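Local coordinates for protein N-acetylglucosamine-specific lectin (Saxidomus purpuratus, PDB 6A7T) that binds N-acetylglucosamine through a C-type lectin domain, without needing calcium for sugar recognition, at residues A[126-130]-A[131-135]. Residues are numbered along the deposited sequence; the frame is centred on the assembly and turned at random.
Sequences DYLNY and KEIVW
A type II' β turn from Y130 to I133 closes a β-hairpin in this C-type lectin domain, linking strand 124-130 to strand 136-140, and it illustrates how a tight turn can be held by its backbone and dressed by its side chains. Y130 and I133 form an antiparallel hydrogen-bonded pair: Y130 N gives a fairly straight bond to I133 O (2.9 Å), while I133 N returns one to Y130 O from above the carbonyl plane. L128 and I133 pack together beside the turn, L128 CB against I133 CG2 at 3.9 Å, and they lie close to the N-acetylglucosamine-binding residues N138 and R117 respectively, although no sugar occupies this chain. Where the chain turns its corner, W135 lays its indole against N129. The N129 CB sits over the six-membered ring, 3.5 Å from its centroid in a CH-pi contact, and the amide stacks on the indole with planes 23° apart. Y127 CB meets the edge of the same indole. At the hairpin tip, Y130 CG lies opposite its backbone N (chi1 -176°) and beside the carbonyl carbon, which runs the ring next to K131. K131 CG stands over the centre of the phenol ring, 3.5 Å from the Y130 centroid, and one water joins K131 NZ to Y130 OH.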
loop_
_atom_site.group_PDB
_atom_site.type_symbol
_atom_site.label_atom_id
_atom_site.label_comp_id
_atom_site.label_asym_id
_atom_site.label_seq_id
_atom_site.Cartn_x
_atom_site.Cartn_y
_atom_site.Cartn_z
ATOM N N ASP A 126 19.240 -6.614 -10.121
ATOM C CA ASP A 126 18.089 -6.713 -11.010
ATOM C C ASP A 126 17.165 -7.845 -10.553
ATOM O O ASP A 126 17.516 -8.636 -9.708
ATOM C CB ASP A 126 18.539 -6.850 -12.459
ATOM C CG ASP A 126 19.333 -8.088 -12.837
ATOM O OD1 ASP A 126 19.274 -9.057 -12.087
ATOM O OD2 ASP A 126 19.926 -8.049 -13.934
ATOM N N TYR A 127 15.934 -7.847 -11.080
ATOM C CA TYR A 127 15.141 -9.087 -11.266
ATOM C C TYR A 127 15.630 -9.655 -12.584
ATOM O O TYR A 127 15.691 -8.942 -13.559
ATOM C CB TYR A 127 13.635 -8.808 -11.336
ATOM C CG TYR A 127 12.962 -8.729 -10.003
ATOM C CD1 TYR A 127 12.414 -9.833 -9.358
ATOM C CD2 TYR A 127 12.857 -7.502 -9.350
ATOM C CE1 TYR A 127 11.795 -9.727 -8.124
ATOM C CE2 TYR A 127 12.298 -7.397 -8.092
ATOM C CZ TYR A 127 11.745 -8.504 -7.464
ATOM O OH TYR A 127 11.186 -8.389 -6.217
ATOM N N LEU A 128 15.889 -10.965 -12.624
ATOM C CA LEU A 128 16.322 -11.634 -13.832
ATOM C C LEU A 128 15.461 -12.880 -14.043
ATOM O O LEU A 128 15.100 -13.519 -13.045
ATOM C CB LEU A 128 17.779 -12.068 -13.616
ATOM C CG LEU A 128 18.424 -12.917 -14.707
ATOM C CD1 LEU A 128 18.533 -12.215 -16.049
ATOM C CD2 LEU A 128 19.792 -13.430 -14.249
ATOM N N ASN A 129 15.200 -13.170 -15.318
ATOM C CA ASN A 129 14.573 -14.434 -15.733
ATOM C C ASN A 129 15.507 -15.124 -16.709
ATOM O O ASN A 129 15.529 -14.817 -17.903
ATOM C CB ASN A 129 13.214 -14.144 -16.346
ATOM C CG ASN A 129 12.475 -15.406 -16.704
ATOM O OD1 ASN A 129 12.505 -16.369 -15.944
ATOM N ND2 ASN A 129 11.802 -15.350 -17.832
ATOM N N TYR A 130 16.322 -16.027 -16.179
ATOM C CA TYR A 130 17.277 -16.745 -17.004
ATOM C C TYR A 130 17.739 -18.016 -16.280
ATOM O O TYR A 130 18.229 -17.997 -15.147
ATOM C CB TYR A 130 18.460 -15.863 -17.418
ATOM C CG TYR A 130 19.423 -16.547 -18.364
ATOM C CD1 TYR A 130 19.000 -17.026 -19.592
ATOM C CD2 TYR A 130 20.742 -16.760 -18.007
ATOM C CE1 TYR A 130 19.865 -17.682 -20.449
ATOM C CE2 TYR A 130 21.624 -17.411 -18.854
ATOM C CZ TYR A 130 21.184 -17.883 -20.074
ATOM O OH TYR A 130 22.057 -18.528 -20.915
ATOM N N LYS A 131 17.505 -19.149 -16.958
ATOM C CA LYS A 131 17.788 -20.481 -16.435
ATOM C C LYS A 131 17.155 -20.650 -15.040
ATOM O O LYS A 131 15.955 -20.562 -14.902
ATOM C CB LYS A 131 19.301 -20.729 -16.529
ATOM C CG LYS A 131 19.885 -20.462 -17.917
ATOM C CD LYS A 131 21.224 -21.126 -18.221
ATOM C CE LYS A 131 22.317 -20.737 -17.249
ATOM N NZ LYS A 131 23.652 -20.736 -17.905
ATOM N N GLU A 132 17.979 -20.950 -14.025
ATOM C CA GLU A 132 17.557 -21.292 -12.650
ATOM C C GLU A 132 16.989 -20.069 -11.885
ATOM O O GLU A 132 16.343 -20.231 -10.861
ATOM C CB GLU A 132 18.739 -21.945 -11.909
ATOM C CG GLU A 132 19.979 -21.050 -11.700
ATOM C CD GLU A 132 20.864 -20.739 -12.914
ATOM O OE1 GLU A 132 20.885 -21.570 -13.856
ATOM O OE2 GLU A 132 21.532 -19.648 -12.931
ATOM N N ILE A 133 17.272 -18.848 -12.355
ATOM C CA ILE A 133 16.778 -17.620 -11.725
ATOM C C ILE A 133 15.442 -17.271 -12.417
ATOM O O ILE A 133 15.431 -16.903 -13.597
ATOM C CB ILE A 133 17.854 -16.522 -11.835
ATOM C CG1 ILE A 133 19.140 -16.958 -11.125
ATOM C CG2 ILE A 133 17.363 -15.180 -11.345
ATOM C CD1 ILE A 133 20.331 -16.036 -11.309
ATOM N N VAL A 134 14.341 -17.431 -11.682
ATOM C CA VAL A 134 12.984 -17.276 -12.227
ATOM C C VAL A 134 12.339 -16.015 -11.642
ATOM O O VAL A 134 11.588 -16.102 -10.668
ATOM C CB VAL A 134 12.145 -18.534 -11.938
ATOM C CG1 VAL A 134 10.789 -18.493 -12.614
ATOM C CG2 VAL A 134 12.911 -19.766 -12.347
ATOM N N TRP A 135 12.634 -14.853 -12.252
ATOM C CA TRP A 135 12.162 -13.587 -11.744
ATOM C C TRP A 135 12.549 -13.429 -10.266
ATOM O O TRP A 135 11.748 -13.245 -9.388
ATOM C CB TRP A 135 10.670 -13.371 -12.035
ATOM C CG TRP A 135 10.385 -13.147 -13.486
ATOM C CD1 TRP A 135 9.532 -13.888 -14.261
ATOM C CD2 TRP A 135 10.978 -12.176 -14.362
ATOM N NE1 TRP A 135 9.513 -13.395 -15.532
ATOM C CE2 TRP A 135 10.402 -12.367 -15.639
ATOM C CE3 TRP A 135 11.912 -11.139 -14.199
ATOM C CZ2 TRP A 135 10.703 -11.547 -16.721
ATOM C CZ3 TRP A 135 12.239 -10.358 -15.283
ATOM C CH2 TRP A 135 11.676 -10.591 -16.542
HETATM O O HOH W 1 13.952 -18.777 -16.055
HETATM O O HOH W 2 20.966 -17.558 -14.498
HETATM O O HOH W 3 24.513 -18.998 -20.472
#